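PDB 6IUQ: prolyl 4-hydroxylase from Phytophthora capsici LT1534, which probably hydroxylates peptidyl proline at C4, as an iron(II)- and 2-oxoglutarate-dependent oxygenase of the double-stranded beta-helix fold. Local coordinates for residues C152-P160 and F208-P219. Sequence-based numbering, arbitrary orientation.
With FE2 (Fe (II) ion), chain C.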
loop_
_atom_site.group_PDB
_atom_site.type_symbol
_atom_site.label_atom_id
_atom_site.label_comp_id
_atom_site.label_asym_id
_atom_site.label_seq_id
_atom_site.Cartn_x
_atom_site.Cartn_y
_atom_site.Cartn_z
ATOM N N CYS A 152 -16.437 1.820 -2.450
ATOM C CA CYS A 152 -15.718 3.103 -2.362
ATOM C C CYS A 152 -14.214 2.931 -2.081
ATOM O O CYS A 152 -13.831 2.410 -1.038
ATOM C CB CYS A 152 -16.344 3.995 -1.278
ATOM S SG CYS A 152 -15.557 5.635 -1.091
ATOM N N PHE A 153 -13.374 3.387 -3.008
ATOM C CA PHE A 153 -11.922 3.276 -2.868
ATOM C C PHE A 153 -11.229 4.582 -3.245
ATOM O O PHE A 153 -10.773 4.759 -4.372
ATOM C CB PHE A 153 -11.375 2.143 -3.740
ATOM C CG PHE A 153 -12.200 0.890 -3.705
ATOM C CD1 PHE A 153 -12.017 -0.049 -2.704
ATOM C CD2 PHE A 153 -13.149 0.643 -4.692
ATOM C CE1 PHE A 153 -12.776 -1.217 -2.677
ATOM C CE2 PHE A 153 -13.907 -0.519 -4.675
ATOM C CZ PHE A 153 -13.720 -1.450 -3.666
ATOM N N PRO A 154 -11.141 5.512 -2.302
ATOM C CA PRO A 154 -10.547 6.782 -2.720
ATOM C C PRO A 154 -9.042 6.687 -2.966
ATOM O O PRO A 154 -8.381 5.746 -2.489
ATOM C CB PRO A 154 -10.873 7.725 -1.554
ATOM C CG PRO A 154 -11.226 6.855 -0.423
ATOM C CD PRO A 154 -11.753 5.573 -0.971
ATOM N N CYS A 155 -8.516 7.623 -3.759
ATOM C CA CYS A 155 -7.066 7.788 -3.888
ATOM C C CYS A 155 -6.523 8.180 -2.541
ATOM O O CYS A 155 -7.119 9.033 -1.881
ATOM C CB CYS A 155 -6.707 8.863 -4.908
ATOM S SG CYS A 155 -7.178 8.489 -6.587
ATOM N N HIS A 156 -5.415 7.576 -2.111
ATOM C CA HIS A 156 -4.886 7.921 -0.801
ATOM C C HIS A 156 -3.435 7.516 -0.645
ATOM O O HIS A 156 -2.912 6.740 -1.443
ATOM C CB HIS A 156 -5.709 7.230 0.328
ATOM C CG HIS A 156 -5.709 5.722 0.251
ATOM N ND1 HIS A 156 -6.158 5.043 -0.853
ATOM C CD2 HIS A 156 -5.243 4.778 1.101
ATOM C CE1 HIS A 156 -6.053 3.745 -0.652
ATOM N NE2 HIS A 156 -5.486 3.557 0.526
ATOM N N TYR A 157 -2.813 8.022 0.418
ATOM C CA TYR A 157 -1.541 7.506 0.933
ATOM C C TYR A 157 -1.841 6.683 2.193
ATOM O O TYR A 157 -2.702 7.065 2.978
ATOM C CB TYR A 157 -0.578 8.661 1.240
ATOM C CG TYR A 157 -0.128 9.454 0.020
ATOM C CD1 TYR A 157 -0.947 10.421 -0.559
ATOM C CD2 TYR A 157 1.126 9.240 -0.539
ATOM C CE1 TYR A 157 -0.519 11.150 -1.673
ATOM C CE2 TYR A 157 1.555 9.960 -1.642
ATOM C CZ TYR A 157 0.728 10.901 -2.212
ATOM O OH TYR A 157 1.162 11.608 -3.307
ATOM N N ASP A 158 -1.158 5.552 2.372
ATOM C CA ASP A 158 -1.347 4.706 3.559
ATOM C C ASP A 158 -0.978 5.426 4.853
ATOM O O ASP A 158 -1.555 5.156 5.905
ATOM C CB ASP A 158 -0.552 3.410 3.422
ATOM C CG ASP A 158 -1.325 2.406 2.694
ATOM O OD1 ASP A 158 -2.449 2.759 2.307
ATOM O OD2 ASP A 158 -0.888 1.269 2.531
ATOM N N ASN A 159 -0.024 6.350 4.756
ATOM C CA ASN A 159 0.266 7.316 5.803
ATOM C C ASN A 159 -0.026 8.702 5.244
ATOM O O ASN A 159 0.800 9.264 4.532
ATOM C CB ASN A 159 1.729 7.191 6.262
ATOM C CG ASN A 159 2.063 8.051 7.475
ATOM O OD1 ASN A 159 1.399 9.055 7.764
ATOM N ND2 ASN A 159 3.135 7.675 8.176
ATOM N N PRO A 160 -1.209 9.250 5.563
ATOM C CA PRO A 160 -1.630 10.589 5.094
ATOM C C PRO A 160 -1.024 11.749 5.883
ATOM O O PRO A 160 -1.142 12.900 5.491
ATOM C CB PRO A 160 -3.155 10.568 5.267
ATOM C CG PRO A 160 -3.432 9.484 6.287
ATOM C CD PRO A 160 -2.281 8.520 6.274
ATOM N N PHE A 208 5.340 -1.064 -0.921
ATOM C CA PHE A 208 5.495 0.317 -1.321
ATOM C C PHE A 208 5.618 1.280 -0.125
ATOM O O PHE A 208 5.435 0.896 1.023
ATOM C CB PHE A 208 4.359 0.713 -2.286
ATOM C CG PHE A 208 2.952 0.611 -1.737
ATOM C CD1 PHE A 208 2.424 1.615 -0.926
ATOM C CD2 PHE A 208 2.103 -0.402 -2.155
ATOM C CE1 PHE A 208 1.096 1.553 -0.469
ATOM C CE2 PHE A 208 0.779 -0.464 -1.702
ATOM C CZ PHE A 208 0.271 0.534 -0.862
ATOM N N GLN A 209 5.985 2.521 -0.411
ATOM C CA GLN A 209 6.185 3.532 0.626
ATOM C C GLN A 209 4.846 4.017 1.176
ATOM O O GLN A 209 4.047 4.571 0.441
ATOM C CB GLN A 209 6.973 4.714 0.061
ATOM C CG GLN A 209 8.255 4.300 -0.689
ATOM C CD GLN A 209 9.415 4.008 0.264
ATOM O OE1 GLN A 209 9.329 4.276 1.470
ATOM N NE2 GLN A 209 10.493 3.433 -0.266
ATOM N N SER A 210 4.591 3.815 2.460
ATOM C CA SER A 210 3.325 4.259 3.020
ATOM C C SER A 210 3.185 5.794 2.962
ATOM O O SER A 210 2.084 6.297 2.708
ATOM C CB SER A 210 3.162 3.750 4.449
ATOM O OG SER A 210 3.393 2.332 4.499
ATOM N N ASP A 211 4.285 6.537 3.159
ATOM C CA ASP A 211 4.185 7.998 3.219
ATOM C C ASP A 211 4.466 8.742 1.911
ATOM O O ASP A 211 4.272 9.960 1.863
ATOM C CB ASP A 211 5.094 8.566 4.305
ATOM C CG ASP A 211 6.495 8.027 4.232
ATOM O OD1 ASP A 211 6.728 7.038 3.497
ATOM O OD2 ASP A 211 7.365 8.587 4.925
ATOM N N TRP A 212 4.895 8.069 0.849
ATOM C CA TRP A 212 4.951 8.785 -0.429
ATOM C C TRP A 212 4.587 7.997 -1.676
ATOM O O TRP A 212 5.072 8.320 -2.757
ATOM C CB TRP A 212 6.329 9.424 -0.649
ATOM C CG TRP A 212 7.584 8.616 -0.474
ATOM C CD1 TRP A 212 8.297 8.449 0.692
ATOM C CD2 TRP A 212 8.348 7.962 -1.500
ATOM N NE1 TRP A 212 9.425 7.705 0.454
ATOM C CE2 TRP A 212 9.484 7.391 -0.877
ATOM C CE3 TRP A 212 8.168 7.775 -2.876
ATOM C CZ2 TRP A 212 10.452 6.662 -1.588
ATOM C CZ3 TRP A 212 9.131 7.059 -3.584
ATOM C CH2 TRP A 212 10.262 6.507 -2.935
HETATM N N MSE A 213 3.728 6.989 -1.543
HETATM C CA MSE A 213 3.182 6.315 -2.714
HETATM C C MSE A 213 1.658 6.442 -2.807
HETATM O O MSE A 213 0.914 5.758 -2.102
HETATM C CB MSE A 213 3.581 4.837 -2.719
HETATM C CG MSE A 213 3.039 4.066 -3.890
HETATM SE SE MSE A 213 3.576 4.832 -5.630
HETATM C CE MSE A 213 5.512 4.819 -5.414
ATOM N N LEU A 214 1.201 7.308 -3.701
ATOM C CA LEU A 214 -0.232 7.487 -3.937
ATOM C C LEU A 214 -0.785 6.230 -4.603
ATOM O O LEU A 214 -0.131 5.644 -5.478
ATOM C CB LEU A 214 -0.495 8.738 -4.803
ATOM C CG LEU A 214 -1.968 9.054 -5.103
ATOM C CD1 LEU A 214 -2.694 9.531 -3.854
ATOM C CD2 LEU A 214 -2.121 10.061 -6.239
ATOM N N HIS A 215 -1.966 5.784 -4.184
ATOM C CA HIS A 215 -2.564 4.591 -4.804
ATOM C C HIS A 215 -4.060 4.542 -4.585
ATOM O O HIS A 215 -4.617 5.333 -3.834
ATOM C CB HIS A 215 -1.932 3.298 -4.265
ATOM C CG HIS A 215 -2.124 3.095 -2.793
ATOM N ND1 HIS A 215 -1.403 3.789 -1.847
ATOM C CD2 HIS A 215 -2.965 2.285 -2.108
ATOM C CE1 HIS A 215 -1.777 3.402 -0.641
ATOM N NE2 HIS A 215 -2.738 2.498 -0.767
ATOM N N ARG A 216 -4.703 3.620 -5.285
ATOM C CA ARG A 216 -6.096 3.291 -5.057
ATOM C C ARG A 216 -6.280 1.851 -5.475
ATOM O O ARG A 216 -5.447 1.274 -6.198
ATOM C CB ARG A 216 -7.039 4.212 -5.854
ATOM C CG ARG A 216 -6.977 4.000 -7.381
ATOM C CD ARG A 216 -7.876 4.975 -8.137
ATOM N NE ARG A 216 -7.598 4.980 -9.587
ATOM C CZ ARG A 216 -8.081 5.878 -10.452
ATOM N NH1 ARG A 216 -8.881 6.870 -10.041
ATOM N NH2 ARG A 216 -7.764 5.787 -11.733
ATOM N N VAL A 217 -7.387 1.273 -5.029
ATOM C CA VAL A 217 -7.776 -0.059 -5.440
ATOM C C VAL A 217 -8.896 0.055 -6.480
ATOM O O VAL A 217 -9.838 0.816 -6.295
ATOM C CB VAL A 217 -8.214 -0.887 -4.211
ATOM C CG1 VAL A 217 -8.770 -2.219 -4.622
ATOM C CG2 VAL A 217 -7.027 -1.082 -3.239
ATOM N N LEU A 218 -8.781 -0.677 -7.588
ATOM C CA LEU A 218 -9.829 -0.673 -8.615
ATOM C C LEU A 218 -10.959 -1.623 -8.207
ATOM O O LEU A 218 -10.747 -2.529 -7.396
ATOM C CB LEU A 218 -9.257 -1.054 -9.989
ATOM C CG LEU A 218 -8.106 -0.134 -10.419
ATOM C CD1 LEU A 218 -7.653 -0.415 -11.826
ATOM C CD2 LEU A 218 -8.530 1.326 -10.291
ATOM N N PRO A 219 -12.177 -1.385 -8.732
ATOM C CA PRO A 219 -13.334 -2.222 -8.392
ATOM C C PRO A 219 -13.104 -3.676 -8.740
ATOM O O PRO A 219 -12.535 -3.988 -9.786
ATOM C CB PRO A 219 -14.465 -1.648 -9.253
ATOM C CG PRO A 219 -14.057 -0.224 -9.530
ATOM C CD PRO A 219 -12.546 -0.255 -9.609
HETATM FE FE FE2 C . -4.117 1.693 0.920
HETATM O O HOH W 1 -8.394 2.927 -2.851
HETATM O O HOH W 2 0.829 4.826 0.457
#
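H156 and H215 face each other as a single antiparallel hydrogen-bonded pair, H156 N to H215 O 2.9 Å and H215 N to H156 O 3.1 Å, joining the loop after strand 139-146 to strand 214-217 of the double-stranded beta-helix. This places the HxD...H iron triad of the 2OG-Fe(II) oxygenases: H156 NE2, D158 OD1 and H215 NE2 bind the iron(II) ion, the last at 2.3 Å. Both histidines place CG between the backbone N and the carbonyl carbon (chi1 60° and 62°), which brings their rings up on the same side of the pair, with planes 53° apart. Second-shell carbonyls fix the ring rotations: H215 ND1 donates almost straight to M213 O in its ring plane, whereas H156 ND1 donates to P154 O along a more bent path. F208 CZ lies over the centre of one H215 face, and D158 OD1 approaches the ring edge at CE1. The other carboxylate oxygen, OD2, is held by T169 and W230. On the side of the pair away from the iron, L214 CB makes a CH-pi contact with a face of the Y157 ring, whose hydroxyl is hydrogen-bonded to Q267, and L214 CD1 comes within 3.5 Å of Y157 CE1. N159 N donates a hydrogen bond to S210 O from above the carbonyl plane. At the far end, F153 CD1 packs on V217 CB, and a water bridges the loop and strand 214-217, donating to P154 O at 2.8 Å and accepting from V217 N.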